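Local coordinates for thioesterase domain protein YiiD (Shewanella oneidensis, PDB 1T82), which is of unproven function but, as a hotdog-fold protein of a putative thioesterase family, probably acts on acyl groups, with acyltransferase activity also suggested, at residues 31-35 with 63-68; 68-73 with 132-136; 90-96 with 145-151. All coordinates share one frame; numbering follows the deposited sequence.

Overall arrangement
The three contacts build one hotdog fold around helix 62-84. Contacts 1 and 2 are buried and use consecutive turns of that helix, sharing Ile68: contact 1 (31-35 with 63-68) brings in the loop before strand 35-40, whereas contact 2 (68-73 with 132-136) lays the helix on the sheet. Neither has a hydrogen bond between its segments; both rest mainly on van der Waals packing. Contact 3 (90-96 with 145-151) lies further out and is partly buried; two edge-to-edge strands are joined there by six backbone hydrogen bonds, with mostly apolar residues toward the helix and polar and apolar ones mixed on the other face. Thr70 O and Tyr149 OH, 2.9 Å apart, tie contacts 2 and 3 together.

Contact 1: 31-35 with 63-68; sequences FMQIA and GSIYTI
The flat group that Met32 approaches is the carbonyl of Gly63, whose O lies 4.4 Å from Met32 CE. Two donors of one residue reach this oxygen from opposite faces of its plane: Thr67 N through the ordinary helical bond, and Thr67 OG1, 2.9 Å from Gly63 O and tilted 31° out of the plane. The aromatic rings of the two segments turn to the dimer instead, Phe31 and Tyr66 each stacking on its counterpart in the second subunit.

Met32, present as selenomethionine, follows a helix that ends in a Schellman motif at Gln33, and its chain runs straight out to helix 62-84. With CG beside the backbone N (chi1 -69°) and the rest extended, SE is carried 3.6 Å from the Thr67 methyl, CG2, the two side chains crossing at about a right angle. The terminal CE goes further, to 3.6 Å from Ser64 OG. That hydroxyl is hydrogen-bonded to Asn53, and the smallness of Ser64 is consistent with the selenomethionine chain lying this close to the helix. Ile34 meets Ile68: its CD1 rests 4.0 Å from Ile68 CA, while its CG2 branch touches the side chain at CG1.

Threonine suits its place because its two branches divide the work, the hydroxyl turned back onto the helix and the methyl offered to the selenium. With no hydrogen bond between the segments, the contact probably rests on dispersion forces and the exclusion of water, while the buried hydroxyls of Ser64 and Thr67 find hydrogen-bond partners other than Met32 or Ile34.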
ATOM      1  N   PHE B  31      10.376  -9.489  -0.138  1.00  6.95           N
ATOM      2  CA  PHE B  31      10.306  -9.560  -1.590  1.00  6.22           C
ATOM      3  C   PHE B  31      10.603  -8.181  -2.180  1.00  7.64           C
ATOM      4  O   PHE B  31      11.304  -8.064  -3.185  1.00  8.72           O
ATOM      5  CB  PHE B  31       8.928 -10.045  -2.055  1.00  6.05           C
ATOM      6  CG  PHE B  31       8.749  -9.994  -3.544  1.00  6.68           C
ATOM      7  CD1 PHE B  31       8.242  -8.851  -4.155  1.00  8.16           C
ATOM      8  CD2 PHE B  31       9.148 -11.064  -4.344  1.00  6.36           C
ATOM      9  CE1 PHE B  31       8.139  -8.770  -5.541  1.00  8.42           C
ATOM     10  CE2 PHE B  31       9.051 -10.993  -5.729  1.00  6.41           C
ATOM     11  CZ  PHE B  31       8.543  -9.839  -6.333  1.00  8.14           C
HETATM   12  N   MSE B  32      10.083  -7.140  -1.538  1.00  7.75           N
HETATM   13  CA  MSE B  32      10.289  -5.768  -1.999  1.00  8.75           C
HETATM   14  C   MSE B  32      11.685  -5.240  -1.675  1.00  7.09           C
HETATM   15  O   MSE B  32      12.067  -4.155  -2.127  1.00  5.80           O
HETATM   16  CB  MSE B  32       9.239  -4.841  -1.377  1.00  8.43           C
HETATM   17  CG  MSE B  32       7.824  -5.053  -1.876  1.00  7.61           C
HETATM   18 SE   MSE B  32       6.618  -3.741  -1.147  1.00 16.41          SE
HETATM   19  CE  MSE B  32       5.008  -4.216  -2.097  1.00 12.33           C
ATOM     20  N   GLN B  33      12.437  -6.007  -0.888  1.00  6.96           N
ATOM     21  CA  GLN B  33      13.795  -5.638  -0.487  1.00  8.13           C
ATOM     22  C   GLN B  33      13.865  -4.278   0.205  1.00  8.74           C
ATOM     23  O   GLN B  33      14.794  -3.496  -0.014  1.00  9.05           O
ATOM     24  CB  GLN B  33      14.727  -5.664  -1.706  1.00 10.09           C
ATOM     25  CG  GLN B  33      14.885  -7.054  -2.314  1.00 13.14           C
ATOM     26  CD  GLN B  33      15.717  -7.997  -1.454  1.00 17.13           C
ATOM     27  OE1 GLN B  33      15.985  -7.726  -0.282  1.00 18.73           O
ATOM     28  NE2 GLN B  33      16.125  -9.121  -2.041  1.00 18.79           N
ATOM     29  N   ILE B  34      12.873  -4.004   1.046  1.00  8.04           N
ATOM     30  CA  ILE B  34      12.826  -2.745   1.782  1.00  8.67           C
ATOM     31  C   ILE B  34      13.819  -2.803   2.935  1.00 10.20           C
ATOM     32  O   ILE B  34      13.879  -3.791   3.668  1.00 10.75           O
ATOM     33  CB  ILE B  34      11.409  -2.490   2.335  1.00  9.27           C
ATOM     34  CG1 ILE B  34      10.413  -2.465   1.171  1.00 12.57           C
ATOM     35  CG2 ILE B  34      11.373  -1.182   3.118  1.00  8.93           C
ATOM     36  CD1 ILE B  34       8.961  -2.368   1.589  1.00 16.51           C
ATOM     37  N   ALA B  35      14.608  -1.747   3.090  1.00  8.80           N
ATOM     38  CA  ALA B  35      15.587  -1.716   4.160  1.00 10.16           C
ATOM     39  C   ALA B  35      15.872  -0.301   4.626  1.00  8.56           C
ATOM     40  O   ALA B  35      15.823   0.645   3.846  1.00  8.29           O
ATOM     41  CB  ALA B  35      16.882  -2.381   3.707  1.00 11.72           C
ATOM     42  N   GLY B  63       1.445   0.379  -5.363  1.00  4.58           N
ATOM     43  CA  GLY B  63       1.326  -0.429  -4.162  1.00  5.16           C
ATOM     44  C   GLY B  63       2.635  -0.515  -3.402  1.00  4.87           C
ATOM     45  O   GLY B  63       2.648  -0.537  -2.175  1.00  5.31           O
ATOM     46  N   SER B  64       3.746  -0.577  -4.128  1.00  3.91           N
ATOM     47  CA  SER B  64       5.046  -0.650  -3.484  1.00  4.10           C
ATOM     48  C   SER B  64       5.359   0.689  -2.836  1.00  4.77           C
ATOM     49  O   SER B  64       5.883   0.736  -1.725  1.00  4.38           O
ATOM     50  CB  SER B  64       6.135  -1.017  -4.496  1.00  6.29           C
ATOM     51  OG  SER B  64       5.943  -2.336  -4.983  1.00  5.85           O
ATOM     52  N   ILE B  65       5.032   1.776  -3.530  1.00  4.37           N
ATOM     53  CA  ILE B  65       5.261   3.110  -2.993  1.00  3.80           C
ATOM     54  C   ILE B  65       4.545   3.213  -1.643  1.00  4.22           C
ATOM     55  O   ILE B  65       5.143   3.588  -0.641  1.00  3.04           O
ATOM     56  CB  ILE B  65       4.722   4.197  -3.963  1.00  4.66           C
ATOM     57  CG1 ILE B  65       5.583   4.230  -5.230  1.00  6.15           C
ATOM     58  CG2 ILE B  65       4.727   5.565  -3.281  1.00  5.72           C
ATOM     59  CD1 ILE B  65       5.103   5.222  -6.275  1.00  7.50           C
ATOM     60  N   TYR B  66       3.263   2.861  -1.621  1.00  4.18           N
ATOM     61  CA  TYR B  66       2.483   2.915  -0.389  1.00  4.57           C
ATOM     62  C   TYR B  66       3.070   2.017   0.691  1.00  4.66           C
ATOM     63  O   TYR B  66       3.228   2.421   1.848  1.00  3.81           O
ATOM     64  CB  TYR B  66       1.041   2.474  -0.636  1.00  4.76           C
ATOM     65  CG  TYR B  66       0.208   2.413   0.628  1.00  5.23           C
ATOM     66  CD1 TYR B  66      -0.505   3.529   1.076  1.00  6.36           C
ATOM     67  CD2 TYR B  66       0.140   1.238   1.387  1.00  5.41           C
ATOM     68  CE1 TYR B  66      -1.269   3.471   2.240  1.00  6.50           C
ATOM     69  CE2 TYR B  66      -0.618   1.180   2.556  1.00  6.11           C
ATOM     70  CZ  TYR B  66      -1.318   2.296   2.971  1.00  6.73           C
ATOM     71  OH  TYR B  66      -2.089   2.236   4.107  1.00  7.81           O
ATOM     72  N   THR B  67       3.395   0.785   0.317  1.00  4.72           N
ATOM     73  CA  THR B  67       3.929  -0.153   1.288  1.00  5.11           C
ATOM     74  C   THR B  67       5.220   0.314   1.936  1.00  4.10           C
ATOM     75  O   THR B  67       5.368   0.220   3.152  1.00  4.77           O
ATOM     76  CB  THR B  67       4.142  -1.540   0.664  1.00  4.15           C
ATOM     77  OG1 THR B  67       2.875  -2.062   0.239  1.00  5.35           O
ATOM     78  CG2 THR B  67       4.759  -2.489   1.686  1.00  6.27           C
ATOM     79  N   ILE B  68       6.160   0.826   1.145  1.00  4.89           N
ATOM     80  CA  ILE B  68       7.405   1.280   1.746  1.00  5.15           C
ATOM     81  C   ILE B  68       7.150   2.470   2.671  1.00  5.36           C
ATOM     82  O   ILE B  68       7.777   2.587   3.720  1.00  4.56           O
ATOM     83  CB  ILE B  68       8.481   1.639   0.670  1.00  7.98           C
ATOM     84  CG1 ILE B  68       9.775   2.088   1.348  1.00 10.44           C
ATOM     85  CG2 ILE B  68       7.977   2.724  -0.253  1.00  8.87           C
ATOM     86  CD1 ILE B  68      10.958   2.163   0.393  1.00 15.64           C
TER

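Contact 2: 68-73 with 132-136; sequences IMTLTG and EVQLF
The side chains of Met69 and Val133 run alongside each other, antiparallel, one coming from the helix and the other from the strand. Met69 CB lies 4.0 Å from Val133 CG1, and beyond it the selenomethionine chain travels on along the strand to cross Leu135 at about a right angle. A bend at its last torsion (chi3 95°) turns the methyl onto the strand backbone: CE comes 3.2 Å from Val133 O and 3.7 Å from Leu135 CB. A flexible, unbranched chain is well suited to following such a surface.

The other branch of Val133, CG2, faces the helix backbone, 3.7 Å from Met69 O and 4.1 Å from Gly73 N. Gly73 brings bare backbone up to this methyl; a CB there would point toward the strand. An alanine in place of Val133 would lose both methyls and is likely to open a gap beneath Met69 and Gly73. Thr72 gives its OG1 to Ile68 O within the helix and turns CG2 to Val133 CG1, while Ile68 CG2 touches Leu135 CD1 at 4.2 Å.

The axes of segments 68-73 and 132-136 pass 8.5 Å apart with 136° between their directions, so this part of the helix, the sausage that the curved hotdog sheet wraps, lies aslant the strand. Phe145 of strand 140-152 packs on Met69 and Val133, and Val109 of strand 108-112 meets Ile68, Thr72 and Val133.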
ATOM      1  N   ILE B  68       6.160   0.826   1.145  1.00  4.89           N
ATOM      2  CA  ILE B  68       7.405   1.280   1.746  1.00  5.15           C
ATOM      3  C   ILE B  68       7.150   2.470   2.671  1.00  5.36           C
ATOM      4  O   ILE B  68       7.777   2.587   3.720  1.00  4.56           O
ATOM      5  CB  ILE B  68       8.481   1.639   0.670  1.00  7.98           C
ATOM      6  CG1 ILE B  68       9.775   2.088   1.348  1.00 10.44           C
ATOM      7  CG2 ILE B  68       7.977   2.724  -0.253  1.00  8.87           C
ATOM      8  CD1 ILE B  68      10.958   2.163   0.393  1.00 15.64           C
HETATM    9  N   MSE B  69       6.217   3.340   2.299  1.00  4.05           N
HETATM   10  CA  MSE B  69       5.923   4.491   3.141  1.00  3.53           C
HETATM   11  C   MSE B  69       5.250   4.061   4.439  1.00  3.82           C
HETATM   12  O   MSE B  69       5.589   4.563   5.503  1.00  4.92           O
HETATM   13  CB  MSE B  69       5.053   5.498   2.382  1.00  5.38           C
HETATM   14  CG  MSE B  69       5.782   6.073   1.181  1.00  7.35           C
HETATM   15 SE   MSE B  69       4.783   7.318   0.102  1.00 14.77          SE
HETATM   16  CE  MSE B  69       5.389   8.978   0.886  1.00  7.48           C
ATOM     17  N   THR B  70       4.314   3.125   4.366  1.00  4.08           N
ATOM     18  CA  THR B  70       3.665   2.690   5.587  1.00  6.44           C
ATOM     19  C   THR B  70       4.641   1.946   6.503  1.00  5.57           C
ATOM     20  O   THR B  70       4.555   2.073   7.720  1.00  7.23           O
ATOM     21  CB  THR B  70       2.426   1.818   5.316  1.00 10.55           C
ATOM     22  OG1 THR B  70       1.732   1.609   6.554  1.00 16.18           O
ATOM     23  CG2 THR B  70       2.823   0.481   4.723  1.00 14.65           C
ATOM     24  N   LEU B  71       5.574   1.179   5.935  1.00  5.58           N
ATOM     25  CA  LEU B  71       6.547   0.475   6.770  1.00  6.34           C
ATOM     26  C   LEU B  71       7.527   1.463   7.397  1.00  7.22           C
ATOM     27  O   LEU B  71       8.032   1.237   8.498  1.00  7.61           O
ATOM     28  CB  LEU B  71       7.315  -0.582   5.965  1.00  7.33           C
ATOM     29  CG  LEU B  71       6.576  -1.901   5.718  1.00 10.39           C
ATOM     30  CD1 LEU B  71       7.336  -2.715   4.688  1.00 14.17           C
ATOM     31  CD2 LEU B  71       6.444  -2.683   7.026  1.00 12.43           C
ATOM     32  N   THR B  72       7.796   2.566   6.702  1.00  6.56           N
ATOM     33  CA  THR B  72       8.703   3.574   7.233  1.00  6.71           C
ATOM     34  C   THR B  72       8.053   4.243   8.447  1.00  6.14           C
ATOM     35  O   THR B  72       8.706   4.454   9.467  1.00  5.01           O
ATOM     36  CB  THR B  72       9.066   4.621   6.151  1.00  7.10           C
ATOM     37  OG1 THR B  72       9.833   3.984   5.122  1.00  7.70           O
ATOM     38  CG2 THR B  72       9.895   5.756   6.746  1.00  8.27           C
ATOM     39  N   GLY B  73       6.763   4.548   8.338  1.00  6.79           N
ATOM     40  CA  GLY B  73       6.053   5.159   9.448  1.00  5.85           C
ATOM     41  C   GLY B  73       6.001   4.182  10.609  1.00  5.46           C
ATOM     42  O   GLY B  73       6.315   4.527  11.749  1.00  4.90           O
ATOM     43  N   GLU B 132       3.951  11.779   9.189  1.00  5.10           N
ATOM     44  CA  GLU B 132       3.976  12.221   7.807  1.00  6.56           C
ATOM     45  C   GLU B 132       5.204  11.593   7.171  1.00  6.86           C
ATOM     46  O   GLU B 132       6.310  11.735   7.685  1.00  7.86           O
ATOM     47  CB  GLU B 132       4.090  13.738   7.738  1.00  7.46           C
ATOM     48  CG  GLU B 132       4.091  14.284   6.334  1.00  9.77           C
ATOM     49  CD  GLU B 132       4.115  15.795   6.317  1.00 11.78           C
ATOM     50  OE1 GLU B 132       5.173  16.372   6.645  1.00 10.52           O
ATOM     51  OE2 GLU B 132       3.071  16.396   5.997  1.00 11.00           O
ATOM     52  N   VAL B 133       5.008  10.894   6.060  1.00  6.08           N
ATOM     53  CA  VAL B 133       6.119  10.263   5.368  1.00  6.00           C
ATOM     54  C   VAL B 133       6.212  10.865   3.976  1.00  6.63           C
ATOM     55  O   VAL B 133       5.192  11.083   3.325  1.00  6.90           O
ATOM     56  CB  VAL B 133       5.909   8.735   5.242  1.00  6.25           C
ATOM     57  CG1 VAL B 133       7.115   8.103   4.563  1.00  6.60           C
ATOM     58  CG2 VAL B 133       5.686   8.117   6.615  1.00  6.64           C
ATOM     59  N   GLN B 134       7.430  11.157   3.526  1.00  6.69           N
ATOM     60  CA  GLN B 134       7.623  11.724   2.196  1.00  6.44           C
ATOM     61  C   GLN B 134       8.565  10.846   1.392  1.00  6.02           C
ATOM     62  O   GLN B 134       9.516  10.292   1.932  1.00  7.08           O
ATOM     63  CB  GLN B 134       8.206  13.134   2.285  1.00  9.68           C
ATOM     64  CG  GLN B 134       7.291  14.143   2.946  1.00 12.62           C
ATOM     65  CD  GLN B 134       7.804  15.557   2.786  1.00 14.89           C
ATOM     66  OE1 GLN B 134       8.925  15.872   3.183  1.00 17.71           O
ATOM     67  NE2 GLN B 134       6.982  16.418   2.207  1.00 17.60           N
ATOM     68  N   LEU B 135       8.298  10.717   0.097  1.00  5.94           N
ATOM     69  CA  LEU B 135       9.145   9.906  -0.763  1.00  5.78           C
ATOM     70  C   LEU B 135       9.784  10.782  -1.830  1.00  6.80           C
ATOM     71  O   LEU B 135       9.094  11.498  -2.559  1.00  8.19           O
ATOM     72  CB  LEU B 135       8.319   8.783  -1.403  1.00  6.21           C
ATOM     73  CG  LEU B 135       9.063   7.772  -2.284  1.00  6.54           C
ATOM     74  CD1 LEU B 135       8.350   6.424  -2.227  1.00  8.89           C
ATOM     75  CD2 LEU B 135       9.146   8.284  -3.712  1.00  8.28           C
ATOM     76  N   PHE B 136      11.108  10.727  -1.900  1.00  9.20           N
ATOM     77  CA  PHE B 136      11.866  11.509  -2.868  1.00 10.52           C
ATOM     78  C   PHE B 136      12.636  10.608  -3.824  1.00 11.13           C
ATOM     79  O   PHE B 136      13.027   9.497  -3.465  1.00 11.43           O
ATOM     80  CB  PHE B 136      12.878  12.414  -2.155  1.00 10.36           C
ATOM     81  CG  PHE B 136      12.265  13.353  -1.156  1.00 12.74           C
ATOM     82  CD1 PHE B 136      11.984  12.929   0.140  1.00 13.72           C
ATOM     83  CD2 PHE B 136      11.963  14.663  -1.514  1.00 13.95           C
ATOM     84  CE1 PHE B 136      11.408  13.796   1.063  1.00 15.52           C
ATOM     85  CE2 PHE B 136      11.386  15.539  -0.595  1.00 14.65           C
ATOM     86  CZ  PHE B 136      11.109  15.103   0.694  1.00 14.12           C
TER

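Contact 3: 90-96 with 145-151; sequences IVLADAH and FDGLYVS
Strands 90-96 and 145-151 are antiparallel neighbours in the curved hotdog sheet, their register shifted by one at a beta bulge, where Ala93 and Asp94 stand opposite Leu148. Before it Val91 and Val150 form a hydrogen-bonded pair, and after it His96 and Asp146 do the same. At the bulge Leu148 takes both partners: its O accepts from Ala93 N, and its N donates to Asp94 O at 2.9 Å, with an N-H...O angle of 171°. The extra residue leaves the buried Asp94 N without a partner. From the bulge onward, Asp94, Ala95 and His96 also pair with a strand of the second subunit, which continues the sheet across the dimer.

Ile90, Leu92, Ala95 and Tyr149 share the face toward helix 62-84. Gly147 also lies here, and any CB would clash with the Phe145 ring. Ala95, being small, packs against that ring, CB 3.8 Å from Phe145 CE2. On the other face, a water lies 3.0 Å from Asp94 OD2, within hydrogen-bonding distance. Leucine suits position 92 because its fork serves both aromatics: CD2 meets the edge of Phe145, while CD1 sits over the face of Tyr149, 3.8 Å from the ring centroid and 12° off its normal, a CH-pi contact.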
ATOM      1  N   ILE B  90       1.835  -2.001  17.178  1.00 13.22           N
ATOM      2  CA  ILE B  90       1.593  -0.864  16.289  1.00 11.79           C
ATOM      3  C   ILE B  90       0.722  -1.248  15.098  1.00 11.02           C
ATOM      4  O   ILE B  90       1.061  -2.155  14.340  1.00 11.89           O
ATOM      5  CB  ILE B  90       2.928  -0.304  15.758  1.00 11.78           C
ATOM      6  CG1 ILE B  90       3.864  -0.012  16.933  1.00 12.37           C
ATOM      7  CG2 ILE B  90       2.682   0.963  14.939  1.00 11.45           C
ATOM      8  CD1 ILE B  90       5.300   0.282  16.532  1.00 14.40           C
ATOM      9  N   VAL B  91      -0.395  -0.549  14.926  1.00  8.53           N
ATOM     10  CA  VAL B  91      -1.301  -0.846  13.825  1.00 10.81           C
ATOM     11  C   VAL B  91      -1.720   0.429  13.099  1.00 10.94           C
ATOM     12  O   VAL B  91      -2.090   1.418  13.732  1.00 12.64           O
ATOM     13  CB  VAL B  91      -2.570  -1.565  14.342  1.00 13.16           C
ATOM     14  CG1 VAL B  91      -3.452  -1.975  13.176  1.00 14.24           C
ATOM     15  CG2 VAL B  91      -2.175  -2.781  15.167  1.00 15.11           C
ATOM     16  N   LEU B  92      -1.652   0.415  11.773  1.00  9.11           N
ATOM     17  CA  LEU B  92      -2.061   1.585  11.006  1.00  7.38           C
ATOM     18  C   LEU B  92      -3.586   1.614  10.971  1.00  8.13           C
ATOM     19  O   LEU B  92      -4.227   0.645  10.555  1.00  8.00           O
ATOM     20  CB  LEU B  92      -1.499   1.516   9.583  1.00  7.45           C
ATOM     21  CG  LEU B  92      -1.878   2.643   8.615  1.00  6.38           C
ATOM     22  CD1 LEU B  92      -1.350   3.989   9.110  1.00  7.01           C
ATOM     23  CD2 LEU B  92      -1.297   2.322   7.247  1.00  7.96           C
ATOM     24  N   ALA B  93      -4.167   2.723  11.416  1.00  7.00           N
ATOM     25  CA  ALA B  93      -5.618   2.864  11.447  1.00  7.85           C
ATOM     26  C   ALA B  93      -6.171   3.479  10.170  1.00  7.76           C
ATOM     27  O   ALA B  93      -7.164   3.006   9.625  1.00  9.30           O
ATOM     28  CB  ALA B  93      -6.026   3.708  12.646  1.00 10.79           C
ATOM     29  N   ASP B  94      -5.539   4.545   9.704  1.00  8.17           N
ATOM     30  CA  ASP B  94      -5.990   5.199   8.486  1.00 10.19           C
ATOM     31  C   ASP B  94      -4.835   5.934   7.842  1.00  9.97           C
ATOM     32  O   ASP B  94      -3.905   6.381   8.516  1.00  8.26           O
ATOM     33  CB  ASP B  94      -7.132   6.174   8.783  1.00 15.84           C
ATOM     34  CG  ASP B  94      -6.753   7.224   9.797  1.00 22.24           C
ATOM     35  OD1 ASP B  94      -6.564   6.871  10.983  1.00 28.11           O
ATOM     36  OD2 ASP B  94      -6.641   8.410   9.412  1.00 28.67           O
ATOM     37  N   ALA B  95      -4.894   6.059   6.527  1.00  7.18           N
ATOM     38  CA  ALA B  95      -3.832   6.733   5.820  1.00  7.15           C
ATOM     39  C   ALA B  95      -4.325   7.365   4.539  1.00  8.74           C
ATOM     40  O   ALA B  95      -5.313   6.931   3.949  1.00  9.26           O
ATOM     41  CB  ALA B  95      -2.710   5.751   5.520  1.00  7.16           C
ATOM     42  N   HIS B  96      -3.622   8.411   4.130  1.00  7.71           N
ATOM     43  CA  HIS B  96      -3.928   9.125   2.906  1.00  9.24           C
ATOM     44  C   HIS B  96      -2.623   9.235   2.136  1.00  8.27           C
ATOM     45  O   HIS B  96      -1.588   9.579   2.705  1.00  8.57           O
ATOM     46  CB  HIS B  96      -4.466  10.517   3.227  1.00 14.17           C
ATOM     47  CG  HIS B  96      -4.713  11.357   2.015  1.00 20.47           C
ATOM     48  ND1 HIS B  96      -5.453  10.912   0.942  1.00 23.34           N
ATOM     49  CD2 HIS B  96      -4.320  12.616   1.706  1.00 24.50           C
ATOM     50  CE1 HIS B  96      -5.504  11.859   0.023  1.00 24.30           C
ATOM     51  NE2 HIS B  96      -4.825  12.903   0.462  1.00 26.33           N
ATOM     52  N   PHE B 145       2.530  10.998   2.175  1.00  7.40           N
ATOM     53  CA  PHE B 145       1.772  10.057   2.992  1.00  7.73           C
ATOM     54  C   PHE B 145       1.475  10.595   4.388  1.00  8.77           C
ATOM     55  O   PHE B 145       2.329  11.193   5.036  1.00  7.09           O
ATOM     56  CB  PHE B 145       2.583   8.756   3.073  1.00  6.24           C
ATOM     57  CG  PHE B 145       2.007   7.703   3.990  1.00  7.77           C
ATOM     58  CD1 PHE B 145       2.258   7.733   5.359  1.00  8.09           C
ATOM     59  CD2 PHE B 145       1.295   6.629   3.464  1.00  8.98           C
ATOM     60  CE1 PHE B 145       1.815   6.701   6.196  1.00  8.41           C
ATOM     61  CE2 PHE B 145       0.848   5.596   4.286  1.00  7.23           C
ATOM     62  CZ  PHE B 145       1.111   5.631   5.655  1.00  7.84           C
ATOM     63  N   ASP B 146       0.242  10.388   4.832  1.00  8.67           N
ATOM     64  CA  ASP B 146      -0.181  10.805   6.155  1.00 11.68           C
ATOM     65  C   ASP B 146      -0.838   9.592   6.781  1.00 10.72           C
ATOM     66  O   ASP B 146      -1.807   9.056   6.249  1.00 13.78           O
ATOM     67  CB  ASP B 146      -1.158  11.976   6.057  1.00 16.37           C
ATOM     68  CG  ASP B 146      -0.452  13.284   5.743  1.00 20.42           C
ATOM     69  OD1 ASP B 146       0.321  13.752   6.603  1.00 25.37           O
ATOM     70  OD2 ASP B 146      -0.658  13.832   4.641  1.00 25.64           O
ATOM     71  N   GLY B 147      -0.290   9.136   7.901  1.00  9.86           N
ATOM     72  CA  GLY B 147      -0.850   7.968   8.541  1.00  8.63           C
ATOM     73  C   GLY B 147      -1.075   8.119  10.026  1.00  9.32           C
ATOM     74  O   GLY B 147      -0.301   8.768  10.730  1.00 10.26           O
ATOM     75  N   LEU B 148      -2.160   7.529  10.502  1.00  8.44           N
ATOM     76  CA  LEU B 148      -2.469   7.563  11.922  1.00  8.28           C
ATOM     77  C   LEU B 148      -2.187   6.164  12.445  1.00  9.00           C
ATOM     78  O   LEU B 148      -2.856   5.210  12.054  1.00  9.26           O
ATOM     79  CB  LEU B 148      -3.942   7.914  12.150  1.00 10.71           C
ATOM     80  CG  LEU B 148      -4.409   7.850  13.609  1.00 12.41           C
ATOM     81  CD1 LEU B 148      -3.602   8.823  14.448  1.00 14.32           C
ATOM     82  CD2 LEU B 148      -5.895   8.171  13.691  1.00 15.42           C
ATOM     83  N   TYR B 149      -1.185   6.036  13.308  1.00  9.19           N
ATOM     84  CA  TYR B 149      -0.847   4.733  13.865  1.00  9.49           C
ATOM     85  C   TYR B 149      -1.349   4.647  15.297  1.00 10.75           C
ATOM     86  O   TYR B 149      -1.357   5.639  16.020  1.00 11.57           O
ATOM     87  CB  TYR B 149       0.671   4.498  13.848  1.00  8.39           C
ATOM     88  CG  TYR B 149       1.270   4.413  12.463  1.00  7.43           C
ATOM     89  CD1 TYR B 149       1.518   5.563  11.717  1.00  7.95           C
ATOM     90  CD2 TYR B 149       1.558   3.177  11.885  1.00  7.52           C
ATOM     91  CE1 TYR B 149       2.037   5.488  10.427  1.00  8.24           C
ATOM     92  CE2 TYR B 149       2.077   3.090  10.592  1.00  7.00           C
ATOM     93  CZ  TYR B 149       2.311   4.250   9.869  1.00  7.81           C
ATOM     94  OH  TYR B 149       2.805   4.171   8.584  1.00  8.65           O
ATOM     95  N   VAL B 150      -1.772   3.457  15.698  1.00 11.04           N
ATOM     96  CA  VAL B 150      -2.259   3.247  17.052  1.00 12.67           C
ATOM     97  C   VAL B 150      -1.446   2.127  17.677  1.00 12.20           C
ATOM     98  O   VAL B 150      -1.338   1.042  17.112  1.00 12.80           O
ATOM     99  CB  VAL B 150      -3.748   2.853  17.054  1.00 13.98           C
ATOM    100  CG1 VAL B 150      -4.216   2.586  18.483  1.00 15.91           C
ATOM    101  CG2 VAL B 150      -4.575   3.958  16.421  1.00 15.31           C
ATOM    102  N   SER B 151      -0.852   2.399  18.835  1.00 12.26           N
ATOM    103  CA  SER B 151      -0.054   1.391  19.517  1.00 13.58           C
ATOM    104  C   SER B 151      -0.764   0.943  20.784  1.00 13.33           C
ATOM    105  O   SER B 151      -1.144   1.766  21.614  1.00 13.88           O
ATOM    106  CB  SER B 151       1.323   1.946  19.877  1.00 13.13           C
ATOM    107  OG  SER B 151       2.106   0.951  20.511  1.00 15.43           O
TER
HETATM  108  O   HOH W   1      -4.159   9.695   8.378  1.00 23.46           O